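Local atomic coordinates of endoglucanase E-5 (Thermobifida fusca, PDB entry 2CKS), a protein that cuts internal beta-1,4-glucosidic linkages in cellulose, lichenin and cereal beta-glucans, the chain here being its family 5 catalytic domain. Residues Ala137-Gly142 with Gly174-Gly179; Ala202-Ala207 with Phe228-Gly233; Leu133-Asn138 with Val167-Thr172; Tyr65-Gly70 with Leu103-Pro108. One frame throughout, in Å; residues are numbered along the deposited sequence.

Overall arrangement
All four contacts lie in one parallel eight-stranded TIM barrel. In chain order interaction 4 closes first. Interactions 3 and 1 then start from the same stretch and share Ala137 and Asn138, and interaction 2 comes last. Interactions 3 and 2 each pair two neighbouring strands of the barrel, and strands 168-170 and 199-206 are themselves neighbours. The centres of interactions 2 and 3 lie about 13 Å apart. Interactions 4 and 1 join the connections that follow the strands. The centres of interactions 1 and 2 are about 11 Å apart, bridged by Glu139 OE2 and His204 ND1. Interactions 2 and 4 do not touch. Together interactions 1 and 2 bring the probable proton donor Glu139 near the probable nucleophile Glu231.

Interaction 1 (Ala137-Gly142 with Gly174-Gly179); sequences ANEPNG and GWSSLG
Asn141 stacks on Trp175 where the loop after TIM-barrel strand 132-135 meets the short helical turn after strand 168-170. Asn141 CB lies over the indole face, 3.6 Å from the centroid of the five-membered ring, a CH-pi contact. The amide is nearly parallel to the ring, with the planes 7° apart. Glu139, the proton donor by similarity, comes to the ring edge instead. Its OE1 is 3.3 Å from Trp175 CD1, and the carboxylate stands at 80° to the indole. Its OE2 is hydrogen-bonded to His204.

The second shell fixes these groups. Asn141 ND2 donates to its own loop at Glu139 O (2.9 Å), with the acceptor in the amide plane, and also bonds Leu103 O. CG of Asn141 sits between the backbone N and the carbonyl carbon (chi1 58°), which turns ND2 back toward Glu139 O while the amide stays flat against the indole. An alanine here would keep the CB over the ring, but would probably leave Glu139 O and Leu103 O without this donor and strip the stacked amide from the indole. The backbones join where Trp175 N donates to Pro140 O (2.8 Å). Farther in, buried Ser176 OG donates to Asn138 O at 2.7 Å, and the same OG is 3.6 Å from Pro140 CD.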
loop_
_atom_site.group_PDB
_atom_site.type_symbol
_atom_site.label_atom_id
_atom_site.label_comp_id
_atom_site.label_asym_id
_atom_site.label_seq_id
_atom_site.Cartn_x
_atom_site.Cartn_y
_atom_site.Cartn_z
ATOM N N ALA A 137 -0.854 -0.452 -9.754
ATOM C CA ALA A 137 0.379 0.164 -10.246
ATOM C C ALA A 137 1.013 1.045 -9.170
ATOM O O ALA A 137 0.736 2.239 -9.094
ATOM C CB ALA A 137 0.089 0.990 -11.502
ATOM N N ASN A 138 1.859 0.436 -8.348
ATOM C CA ASN A 138 2.528 1.101 -7.218
ATOM C C ASN A 138 2.940 2.564 -7.453
ATOM O O ASN A 138 2.364 3.479 -6.844
ATOM C CB ASN A 138 3.746 0.257 -6.816
ATOM C CG ASN A 138 4.722 0.992 -5.927
ATOM O OD1 ASN A 138 4.346 1.536 -4.892
ATOM N ND2 ASN A 138 5.994 1.034 -6.344
ATOM N N GLU A 139 3.933 2.778 -8.319
ATOM C CA GLU A 139 4.533 4.104 -8.518
ATOM C C GLU A 139 4.779 4.430 -9.993
ATOM O O GLU A 139 5.908 4.373 -10.470
ATOM C CB GLU A 139 5.827 4.240 -7.699
ATOM C CG GLU A 139 5.569 4.506 -6.222
ATOM C CD GLU A 139 6.791 4.975 -5.449
ATOM O OE1 GLU A 139 7.914 4.932 -6.011
ATOM O OE2 GLU A 139 6.631 5.389 -4.266
ATOM N N PRO A 140 3.721 4.816 -10.706
ATOM C CA PRO A 140 3.887 5.312 -12.080
ATOM C C PRO A 140 4.842 6.490 -12.079
ATOM O O PRO A 140 4.789 7.311 -11.173
ATOM C CB PRO A 140 2.475 5.779 -12.474
ATOM C CG PRO A 140 1.539 5.024 -11.562
ATOM C CD PRO A 140 2.310 4.868 -10.279
ATOM N N ASN A 141 5.739 6.555 -13.049
ATOM C CA ASN A 141 6.593 7.718 -13.196
ATOM C C ASN A 141 7.009 7.902 -14.649
ATOM O O ASN A 141 7.112 6.936 -15.407
ATOM C CB ASN A 141 7.807 7.635 -12.247
ATOM C CG ASN A 141 8.656 6.399 -12.466
ATOM O OD1 ASN A 141 9.655 6.449 -13.192
ATOM N ND2 ASN A 141 8.288 5.284 -11.818
ATOM N N GLY A 142 7.201 9.163 -15.022
ATOM C CA GLY A 142 7.570 9.530 -16.377
ATOM C C GLY A 142 6.415 9.482 -17.359
ATOM O O GLY A 142 6.634 9.569 -18.567
ATOM N N GLY A 174 4.106 10.683 -10.882
ATOM C CA GLY A 174 5.291 11.093 -10.159
ATOM C C GLY A 174 5.537 10.293 -8.901
ATOM O O GLY A 174 5.595 10.837 -7.798
ATOM N N TRP A 175 5.696 8.991 -9.083
ATOM C CA TRP A 175 5.871 8.052 -7.976
ATOM C C TRP A 175 4.720 8.150 -6.978
ATOM O O TRP A 175 4.909 8.160 -5.760
ATOM C CB TRP A 175 7.224 8.249 -7.292
ATOM C CG TRP A 175 8.359 8.012 -8.210
ATOM C CD1 TRP A 175 8.972 6.828 -8.466
ATOM C CD2 TRP A 175 9.010 8.988 -9.023
ATOM N NE1 TRP A 175 9.988 7.008 -9.373
ATOM C CE2 TRP A 175 10.028 8.327 -9.738
ATOM C CE3 TRP A 175 8.853 10.362 -9.205
ATOM C CZ2 TRP A 175 10.879 8.994 -10.622
ATOM C CZ3 TRP A 175 9.698 11.025 -10.088
ATOM C CH2 TRP A 175 10.695 10.337 -10.783
ATOM N N SER A 176 3.511 8.191 -7.521
ATOM C CA SER A 176 2.293 8.288 -6.725
ATOM C C SER A 176 2.354 9.456 -5.739
ATOM O O SER A 176 1.975 9.331 -4.577
ATOM C CB SER A 176 1.980 6.954 -6.045
ATOM O OG SER A 176 1.455 6.050 -7.005
ATOM N N SER A 177 2.804 10.606 -6.233
ATOM C CA SER A 177 2.813 11.833 -5.438
ATOM C C SER A 177 1.645 12.755 -5.783
ATOM O O SER A 177 1.712 13.949 -5.531
ATOM C CB SER A 177 4.134 12.569 -5.636
ATOM O OG SER A 177 4.265 13.013 -6.976
ATOM N N LEU A 178 0.579 12.192 -6.346
ATOM C CA LEU A 178 -0.554 12.967 -6.852
ATOM C C LEU A 178 -0.084 14.028 -7.851
ATOM O O LEU A 178 -0.705 15.085 -7.990
ATOM C CB LEU A 178 -1.360 13.599 -5.704
ATOM C CG LEU A 178 -2.046 12.617 -4.742
ATOM C CD1 LEU A 178 -2.405 13.307 -3.440
ATOM C CD2 LEU A 178 -3.278 12.006 -5.374
ATOM N N GLY A 179 1.014 13.736 -8.545
ATOM C CA GLY A 179 1.590 14.656 -9.505
ATOM C C GLY A 179 2.554 15.683 -8.939
ATOM O O GLY A 179 3.201 16.373 -9.711
#

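Interaction 2 (Ala202-Ala207 with Phe228-Gly233); sequences AFHFYA and FVTEFG
Ala202 starts the pairing of two parallel strands, its CB 3.8 Å from Thr230 OG1. Phe203 N then donates to Phe228 O. Phe203 O is buried without a hydrogen-bond partner; Val229 CA makes a CH...O contact with it.

His204 is held at an edge and on a face. Its NE2 donates to Thr230 OG1 (2.7 Å), which lies in the ring plane and also bonds Glu135. Glu231 CB sits over the imidazole centre, 3.4 Å from the centroid. ND1 is hydrogen-bonded to Glu139, the probable proton donor. An alanine in place of His204 would probably leave the Glu139 carboxylate without this partner and open a gap beside Glu231 CB.

Phe205 turns to the other side of the sheet. Phe232 CB covers one face of its ring, 3.6 Å from the centroid. The two rings barely overlap, their planes 23° apart. Phe205 O accepts from Gly233 N (3.0 Å).

Tyr206 lies over Gly233 N, and a side chain on Gly233 would clash with its ring. Glu231 CG is anti to its backbone N (chi1 -164°) and the chain runs on extended, which takes the carboxylate past the imidazole to the Tyr206 hydroxyl. Tyr206 OH donates to Glu231 OE1 (2.7 Å) from the anti side; OE1 also binds a zinc ion. Ala207 N closes the pairing on Gly233 O.

Arg61 forms a salt bridge with Glu231 OE2. The two strands, joined through helix 212-224, form a beta-alpha-beta unit of the TIM barrel, with Glu231, the nucleophile by similarity, near a strand end.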
loop_
_atom_site.group_PDB
_atom_site.type_symbol
_atom_site.label_atom_id
_atom_site.label_comp_id
_atom_site.label_asym_id
_atom_site.label_seq_id
_atom_site.Cartn_x
_atom_site.Cartn_y
_atom_site.Cartn_z
ATOM N N ALA A 202 -3.656 6.461 -4.905
ATOM C CA ALA A 202 -2.512 6.342 -4.011
ATOM C C ALA A 202 -1.724 7.635 -3.865
ATOM O O ALA A 202 -1.538 8.386 -4.825
ATOM C CB ALA A 202 -1.609 5.238 -4.489
ATOM N N PHE A 203 -1.235 7.876 -2.649
ATOM C CA PHE A 203 -0.266 8.919 -2.373
ATOM C C PHE A 203 0.870 8.356 -1.536
ATOM O O PHE A 203 0.644 7.611 -0.585
ATOM C CB PHE A 203 -0.930 10.079 -1.637
ATOM C CG PHE A 203 -0.000 11.224 -1.334
ATOM C CD1 PHE A 203 0.561 11.974 -2.359
ATOM C CD2 PHE A 203 0.307 11.554 -0.027
ATOM C CE1 PHE A 203 1.410 13.035 -2.078
ATOM C CE2 PHE A 203 1.159 12.615 0.258
ATOM C CZ PHE A 203 1.696 13.361 -0.765
ATOM N N HIS A 204 2.089 8.703 -1.921
ATOM C CA HIS A 204 3.298 8.277 -1.228
ATOM C C HIS A 204 4.100 9.487 -0.820
ATOM O O HIS A 204 4.238 10.430 -1.590
ATOM C CB HIS A 204 4.169 7.431 -2.153
ATOM C CG HIS A 204 3.561 6.115 -2.530
ATOM N ND1 HIS A 204 4.246 5.168 -3.260
ATOM C CD2 HIS A 204 2.337 5.588 -2.288
ATOM C CE1 HIS A 204 3.470 4.115 -3.446
ATOM N NE2 HIS A 204 2.306 4.344 -2.870
ATOM N N PHE A 205 4.677 9.442 0.372
ATOM C CA PHE A 205 5.515 10.535 0.843
ATOM C C PHE A 205 6.589 10.013 1.792
ATOM O O PHE A 205 6.416 8.986 2.435
ATOM C CB PHE A 205 4.678 11.614 1.536
ATOM C CG PHE A 205 4.074 11.178 2.851
ATOM C CD1 PHE A 205 4.789 11.304 4.043
ATOM C CD2 PHE A 205 2.789 10.650 2.905
ATOM C CE1 PHE A 205 4.242 10.894 5.260
ATOM C CE2 PHE A 205 2.231 10.241 4.125
ATOM C CZ PHE A 205 2.959 10.359 5.299
ATOM N N TYR A 206 7.666 10.777 1.903
ATOM C CA TYR A 206 8.770 10.496 2.801
ATOM C C TYR A 206 9.022 11.808 3.541
ATOM O O TYR A 206 9.468 12.780 2.939
ATOM C CB TYR A 206 9.981 9.994 2.003
ATOM C CG TYR A 206 9.758 8.576 1.546
ATOM C CD1 TYR A 206 10.171 7.509 2.327
ATOM C CD2 TYR A 206 9.057 8.299 0.376
ATOM C CE1 TYR A 206 9.937 6.199 1.939
ATOM C CE2 TYR A 206 8.804 6.987 -0.017
ATOM C CZ TYR A 206 9.250 5.941 0.773
ATOM O OH TYR A 206 9.030 4.630 0.403
ATOM N N ALA A 207 8.703 11.825 4.835
ATOM C CA ALA A 207 8.537 13.071 5.589
ATOM C C ALA A 207 9.775 13.957 5.674
ATOM O O ALA A 207 9.641 15.175 5.762
ATOM C CB ALA A 207 8.005 12.777 6.987
ATOM N N PHE A 228 -5.613 6.574 -0.447
ATOM C CA PHE A 228 -4.965 5.664 0.484
ATOM C C PHE A 228 -3.463 5.859 0.379
ATOM O O PHE A 228 -2.900 5.846 -0.714
ATOM C CB PHE A 228 -5.326 4.206 0.190
ATOM C CG PHE A 228 -5.064 3.291 1.355
ATOM C CD1 PHE A 228 -6.111 2.844 2.159
ATOM C CD2 PHE A 228 -3.772 2.902 1.671
ATOM C CE1 PHE A 228 -5.856 2.032 3.260
ATOM C CE2 PHE A 228 -3.521 2.084 2.778
ATOM C CZ PHE A 228 -4.569 1.652 3.560
ATOM N N VAL A 229 -2.809 6.040 1.518
ATOM C CA VAL A 229 -1.372 6.200 1.526
ATOM C C VAL A 229 -0.740 4.802 1.593
ATOM O O VAL A 229 -0.474 4.279 2.663
ATOM C CB VAL A 229 -0.922 7.139 2.663
ATOM C CG1 VAL A 229 0.590 7.152 2.797
ATOM C CG2 VAL A 229 -1.449 8.549 2.384
ATOM N N THR A 230 -0.523 4.192 0.431
ATOM C CA THR A 230 -0.045 2.806 0.388
ATOM C C THR A 230 1.443 2.667 0.700
ATOM O O THR A 230 1.922 1.563 0.922
ATOM C CB THR A 230 -0.354 2.138 -0.961
ATOM O OG1 THR A 230 0.123 2.950 -2.031
ATOM C CG2 THR A 230 -1.844 2.028 -1.206
ATOM N N GLU A 231 2.167 3.779 0.739
ATOM C CA GLU A 231 3.580 3.732 1.070
ATOM C C GLU A 231 4.022 5.075 1.615
ATOM O O GLU A 231 3.861 6.090 0.955
ATOM C CB GLU A 231 4.379 3.386 -0.177
ATOM C CG GLU A 231 5.792 2.942 0.097
ATOM C CD GLU A 231 6.528 2.628 -1.184
ATOM O OE1 GLU A 231 7.530 3.317 -1.471
ATOM O OE2 GLU A 231 6.096 1.697 -1.897
ATOM N N PHE A 232 4.576 5.085 2.822
ATOM C CA PHE A 232 5.228 6.293 3.323
ATOM C C PHE A 232 6.365 5.970 4.259
ATOM O O PHE A 232 6.454 4.875 4.807
ATOM C CB PHE A 232 4.241 7.243 4.020
ATOM C CG PHE A 232 3.914 6.857 5.438
ATOM C CD1 PHE A 232 2.963 5.902 5.700
ATOM C CD2 PHE A 232 4.559 7.459 6.508
ATOM C CE1 PHE A 232 2.649 5.544 6.986
ATOM C CE2 PHE A 232 4.254 7.088 7.823
ATOM C CZ PHE A 232 3.289 6.123 8.053
ATOM N N GLY A 233 7.237 6.948 4.429
ATOM C CA GLY A 233 8.347 6.846 5.348
ATOM C C GLY A 233 8.493 8.122 6.145
ATOM O O GLY A 233 7.944 9.171 5.794
#

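Interaction 3 (Leu133-Asn138 with Val167-Thr172); sequences LYEIAN and VIIVGT
Tyr134 brings the edge of its ring to Val167 O, with CD2 at 3.9 Å. With CG anti to the carbonyl carbon (chi1 -61°), the ring stands beside the backbone N, its edge by the same Val167 O that N bonds. Its hydroxyl reaches outward to Asp163. Beside the ring, Tyr134 CB packs on Ile168 CG1. Ile168 CG2 meets Ile136 CG2 at 3.9 Å, the two side chains crossing at a slant. Leu133 and Val167 lie alongside each other and point the same way, with CD2 of Leu133 4.0 Å from CG1 of Val167.

The parallel backbones bond alternately. Tyr134 N donates to Val167 O (3.0 Å), Ile169 N to Tyr134 O (2.8 Å), and Ile136 N to Ile169 O (3.2 Å). A water continues the pairing where the strands part: it accepts from Ala137 N and donates to Ile169 O, each at 2.8 Å. Ile169 O thus takes both Ile136 N and the water. Gly171 CA approaches Ala137 O closely, and a CB there would clash with that oxygen.

Glu135 and Ile169 share the other face, toward the barrel interior, where Glu135 OE2 forms a salt bridge with Arg61. The pair is joined by a beta-alpha-beta crossover through helix 145-162. Strand 95-101 flanks 132-135, strand 199-206 flanks 168-170, and helix 112-126 packs on Tyr134 and Ile136.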
loop_
_atom_site.group_PDB
_atom_site.type_symbol
_atom_site.label_atom_id
_atom_site.label_comp_id
_atom_site.label_asym_id
_atom_site.label_seq_id
_atom_site.Cartn_x
_atom_site.Cartn_y
_atom_site.Cartn_z
ATOM N N LEU A 133 -7.885 -5.715 -1.164
ATOM C CA LEU A 133 -7.880 -4.533 -2.020
ATOM C C LEU A 133 -6.752 -4.723 -3.044
ATOM O O LEU A 133 -5.726 -5.329 -2.748
ATOM C CB LEU A 133 -7.608 -3.271 -1.202
ATOM C CG LEU A 133 -8.621 -2.882 -0.123
ATOM C CD1 LEU A 133 -8.417 -3.680 1.152
ATOM C CD2 LEU A 133 -8.537 -1.383 0.172
ATOM N N TYR A 134 -6.948 -4.210 -4.249
ATOM C CA TYR A 134 -6.018 -4.423 -5.361
ATOM C C TYR A 134 -5.335 -3.128 -5.739
ATOM O O TYR A 134 -6.001 -2.172 -6.109
ATOM C CB TYR A 134 -6.780 -4.959 -6.576
ATOM C CG TYR A 134 -7.450 -6.279 -6.323
ATOM C CD1 TYR A 134 -6.801 -7.455 -6.596
ATOM C CD2 TYR A 134 -8.722 -6.350 -5.780
ATOM C CE1 TYR A 134 -7.399 -8.671 -6.363
ATOM C CE2 TYR A 134 -9.323 -7.574 -5.540
ATOM C CZ TYR A 134 -8.655 -8.727 -5.836
ATOM O OH TYR A 134 -9.245 -9.946 -5.594
ATOM N N GLU A 135 -4.013 -3.090 -5.646
ATOM C CA GLU A 135 -3.232 -1.908 -5.998
ATOM C C GLU A 135 -2.545 -2.196 -7.332
ATOM O O GLU A 135 -1.576 -2.940 -7.387
ATOM C CB GLU A 135 -2.212 -1.593 -4.902
ATOM C CG GLU A 135 -1.349 -0.366 -5.188
ATOM C CD GLU A 135 -0.464 0.034 -4.023
ATOM O OE1 GLU A 135 0.162 1.113 -4.108
ATOM O OE2 GLU A 135 -0.401 -0.714 -3.018
ATOM N N ILE A 136 -3.048 -1.596 -8.403
ATOM C CA ILE A 136 -2.717 -2.056 -9.762
ATOM C C ILE A 136 -1.444 -1.464 -10.389
ATOM O O ILE A 136 -0.992 -1.951 -11.423
ATOM C CB ILE A 136 -3.918 -1.864 -10.709
ATOM C CG1 ILE A 136 -4.324 -0.389 -10.781
ATOM C CG2 ILE A 136 -5.074 -2.759 -10.270
ATOM C CD1 ILE A 136 -5.287 -0.080 -11.902
ATOM N N ALA A 137 -0.854 -0.452 -9.754
ATOM C CA ALA A 137 0.379 0.164 -10.246
ATOM C C ALA A 137 1.013 1.045 -9.170
ATOM O O ALA A 137 0.736 2.239 -9.094
ATOM C CB ALA A 137 0.089 0.990 -11.502
ATOM N N ASN A 138 1.859 0.436 -8.348
ATOM C CA ASN A 138 2.528 1.101 -7.218
ATOM C C ASN A 138 2.940 2.564 -7.453
ATOM O O ASN A 138 2.364 3.479 -6.844
ATOM C CB ASN A 138 3.746 0.257 -6.816
ATOM C CG ASN A 138 4.722 0.992 -5.927
ATOM O OD1 ASN A 138 4.346 1.536 -4.892
ATOM N ND2 ASN A 138 5.994 1.034 -6.344
ATOM N N VAL A 167 -12.274 -3.146 -3.766
ATOM C CA VAL A 167 -11.750 -1.806 -3.899
ATOM C C VAL A 167 -10.446 -1.898 -4.651
ATOM O O VAL A 167 -9.635 -2.783 -4.390
ATOM C CB VAL A 167 -11.495 -1.191 -2.518
ATOM C CG1 VAL A 167 -10.854 0.180 -2.649
ATOM C CG2 VAL A 167 -12.803 -1.102 -1.738
ATOM N N ILE A 168 -10.267 -0.992 -5.599
ATOM C CA ILE A 168 -9.045 -0.912 -6.380
ATOM C C ILE A 168 -8.378 0.429 -6.109
ATOM O O ILE A 168 -9.027 1.464 -6.107
ATOM C CB ILE A 168 -9.350 -1.120 -7.873
ATOM C CG1 ILE A 168 -9.828 -2.564 -8.096
ATOM C CG2 ILE A 168 -8.130 -0.811 -8.723
ATOM C CD1 ILE A 168 -10.506 -2.803 -9.427
ATOM N N ILE A 169 -7.074 0.388 -5.860
ATOM C CA ILE A 169 -6.267 1.561 -5.598
ATOM C C ILE A 169 -5.418 1.829 -6.841
ATOM O O ILE A 169 -4.697 0.958 -7.306
ATOM C CB ILE A 169 -5.354 1.353 -4.368
ATOM C CG1 ILE A 169 -6.193 1.043 -3.125
ATOM C CG2 ILE A 169 -4.495 2.592 -4.139
ATOM C CD1 ILE A 169 -5.386 0.550 -1.923
ATOM N N VAL A 170 -5.480 3.055 -7.350
ATOM C CA VAL A 170 -4.823 3.431 -8.589
ATOM C C VAL A 170 -3.661 4.372 -8.291
ATOM O O VAL A 170 -3.835 5.397 -7.630
ATOM C CB VAL A 170 -5.803 4.133 -9.524
ATOM C CG1 VAL A 170 -5.107 4.589 -10.813
ATOM C CG2 VAL A 170 -6.974 3.209 -9.835
ATOM N N GLY A 171 -2.480 4.019 -8.777
ATOM C CA GLY A 171 -1.295 4.840 -8.616
ATOM C C GLY A 171 -1.448 6.175 -9.320
ATOM O O GLY A 171 -2.271 6.312 -10.209
ATOM N N THR A 172 -0.659 7.155 -8.906
ATOM C CA THR A 172 -0.757 8.503 -9.448
ATOM C C THR A 172 0.579 8.990 -9.998
ATOM O O THR A 172 1.616 8.338 -9.851
ATOM C CB THR A 172 -1.359 9.478 -8.398
ATOM O OG1 THR A 172 -0.580 9.501 -7.195
ATOM C CG2 THR A 172 -2.748 9.022 -7.960
HETATM O O HOH W 1 -2.036 1.374 -7.940
#

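Interaction 4 (Tyr65-Gly70 with Leu103-Pro108); sequences YIQEDG and LTPGDP
Glu68 OE2 accepts hydrogen bonds from two waters that link it to Thr104. One water donates to OE2 at 2.6 Å and accepts from Thr104 N at 3.0 Å. The second donates to OE2 at 2.8 Å and lies 2.7 Å from Thr104 OG1. The carboxylate gets there because the Glu68 chain is extended beyond CG (chi2 -176°). The same OE2 is 3.9 Å from Leu103 CD2, so this oxygen meets a methyl as well as the two waters. Direct contact between the carboxylate and Thr104 is looser than the water links.

Gln67 makes a matching bridge. A third water donates to Gln67 OE1 and to Pro105 O, and accepts from Leu103 N. OE1 also accepts from Asn111 ND2, and NE2 of Gln67 bonds Glu72, so both ends of the amide are held. The side chain bends at chi2 (70°), which carries the amide past the proline ring at about a right angle. Pro105, which follows a cis peptide bond, presents its CD to Gln67 OE1 at 3.7 Å. Nearer the backbone, Gln67 CB is 3.5 Å from Thr104 O.

These are the loops after strands 59-65 and 95-101 of the TIM barrel. The first holds a type I' beta turn from Gln67 to Gly70, closed by the bond from Gly70 N to Gln67 O.

Deeper in, Tyr65 touches Leu103 lightly, CE2 to CD2. The Tyr65 ring also meets His101 and Trp38. Leu103 packs on Glu139, the probable proton donor. At the outer end of the turn, Asp69 OD1 binds a zinc ion.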
loop_
_atom_site.group_PDB
_atom_site.type_symbol
_atom_site.label_atom_id
_atom_site.label_comp_id
_atom_site.label_asym_id
_atom_site.label_seq_id
_atom_site.Cartn_x
_atom_site.Cartn_y
_atom_site.Cartn_z
ATOM N N TYR A 65 7.420 -6.715 -6.415
ATOM C CA TYR A 65 8.114 -6.130 -7.549
ATOM C C TYR A 65 7.955 -7.045 -8.756
ATOM O O TYR A 65 7.792 -8.252 -8.617
ATOM C CB TYR A 65 9.599 -5.979 -7.270
ATOM C CG TYR A 65 10.021 -4.838 -6.380
ATOM C CD1 TYR A 65 9.690 -4.815 -5.034
ATOM C CD2 TYR A 65 10.799 -3.804 -6.881
ATOM C CE1 TYR A 65 10.112 -3.796 -4.207
ATOM C CE2 TYR A 65 11.225 -2.770 -6.058
ATOM C CZ TYR A 65 10.878 -2.778 -4.724
ATOM O OH TYR A 65 11.290 -1.761 -3.891
ATOM N N ILE A 66 7.987 -6.448 -9.940
ATOM C CA ILE A 66 7.829 -7.190 -11.188
ATOM C C ILE A 66 9.195 -7.358 -11.850
ATOM O O ILE A 66 9.600 -8.470 -12.169
ATOM C CB ILE A 66 6.823 -6.467 -12.120
ATOM C CG1 ILE A 66 5.585 -5.987 -11.337
ATOM C CG2 ILE A 66 6.445 -7.384 -13.287
ATOM C CD1 ILE A 66 4.851 -7.054 -10.590
ATOM N N GLN A 67 9.890 -6.243 -12.024
ATOM C CA GLN A 67 11.296 -6.241 -12.391
ATOM C C GLN A 67 12.129 -6.367 -11.105
ATOM O O GLN A 67 11.604 -6.779 -10.074
ATOM C CB GLN A 67 11.616 -4.988 -13.206
ATOM C CG GLN A 67 11.130 -5.090 -14.654
ATOM C CD GLN A 67 9.613 -5.045 -14.806
ATOM O OE1 GLN A 67 8.961 -4.123 -14.315
ATOM N NE2 GLN A 67 9.057 -6.035 -15.496
ATOM N N GLU A 68 13.428 -6.072 -11.170
ATOM C CA GLU A 68 14.313 -6.127 -9.998
ATOM C C GLU A 68 14.260 -7.499 -9.312
ATOM O O GLU A 68 14.179 -7.602 -8.088
ATOM C CB GLU A 68 14.010 -4.964 -9.042
ATOM C CG GLU A 68 14.080 -3.611 -9.746
ATOM C CD GLU A 68 13.874 -2.421 -8.832
ATOM O OE1 GLU A 68 14.630 -2.275 -7.839
ATOM O OE2 GLU A 68 12.956 -1.620 -9.114
ATOM N N ASP A 69 14.317 -8.544 -10.136
ATOM C CA ASP A 69 14.344 -9.944 -9.696
ATOM C C ASP A 69 13.019 -10.435 -9.115
ATOM O O ASP A 69 12.974 -11.459 -8.430
ATOM C CB ASP A 69 15.495 -10.189 -8.710
ATOM C CG ASP A 69 16.852 -9.920 -9.334
ATOM O OD1 ASP A 69 17.672 -9.231 -8.693
ATOM O OD2 ASP A 69 17.174 -10.361 -10.455
ATOM N N GLY A 70 11.943 -9.726 -9.443
ATOM C CA GLY A 70 10.623 -10.041 -8.947
ATOM C C GLY A 70 9.833 -10.958 -9.863
ATOM O O GLY A 70 10.369 -11.885 -10.456
ATOM N N LEU A 103 7.912 0.089 -10.703
ATOM C CA LEU A 103 8.757 1.212 -10.328
ATOM C C LEU A 103 9.659 1.619 -11.490
ATOM O O LEU A 103 9.622 2.764 -11.938
ATOM C CB LEU A 103 9.588 0.835 -9.096
ATOM C CG LEU A 103 10.546 1.898 -8.564
ATOM C CD1 LEU A 103 9.825 3.226 -8.310
ATOM C CD2 LEU A 103 11.230 1.404 -7.298
ATOM N N THR A 104 10.456 0.663 -11.970
ATOM C CA THR A 104 11.338 0.854 -13.126
ATOM C C THR A 104 11.300 -0.409 -13.990
ATOM O O THR A 104 11.743 -1.470 -13.531
ATOM C CB THR A 104 12.805 1.110 -12.669
ATOM O OG1 THR A 104 12.873 2.230 -11.770
ATOM C CG2 THR A 104 13.678 1.517 -13.854
ATOM N N PRO A 105 10.788 -0.347 -15.220
ATOM C CA PRO A 105 10.205 0.840 -15.864
ATOM C C PRO A 105 8.980 1.451 -15.172
ATOM O O PRO A 105 8.175 0.748 -14.551
ATOM C CB PRO A 105 9.795 0.312 -17.245
ATOM C CG PRO A 105 10.643 -0.868 -17.461
ATOM C CD PRO A 105 10.800 -1.512 -16.113
ATOM N N GLY A 106 8.842 2.763 -15.335
ATOM C CA GLY A 106 7.821 3.544 -14.664
ATOM C C GLY A 106 6.485 3.648 -15.377
ATOM O O GLY A 106 5.511 4.096 -14.774
ATOM N N ASP A 107 6.428 3.253 -16.645
ATOM C CA ASP A 107 5.167 3.252 -17.374
ATOM C C ASP A 107 4.436 1.970 -17.024
ATOM O O ASP A 107 4.920 0.885 -17.356
ATOM C CB ASP A 107 5.420 3.292 -18.883
ATOM C CG ASP A 107 4.131 3.336 -19.697
ATOM O OD1 ASP A 107 3.030 3.137 -19.130
ATOM O OD2 ASP A 107 4.136 3.551 -20.928
ATOM N N PRO A 108 3.273 2.052 -16.372
ATOM C CA PRO A 108 2.565 0.821 -15.989
ATOM C C PRO A 108 2.236 -0.070 -17.184
ATOM O O PRO A 108 2.155 -1.276 -17.041
ATOM C CB PRO A 108 1.278 1.324 -15.319
ATOM C CG PRO A 108 1.498 2.737 -15.009
ATOM C CD PRO A 108 2.547 3.264 -15.953
HETATM O O HOH W 2 8.299 -1.624 -13.028
HETATM O O HOH W 3 11.117 -2.055 -10.857
HETATM O O HOH W 4 13.884 1.039 -9.541
#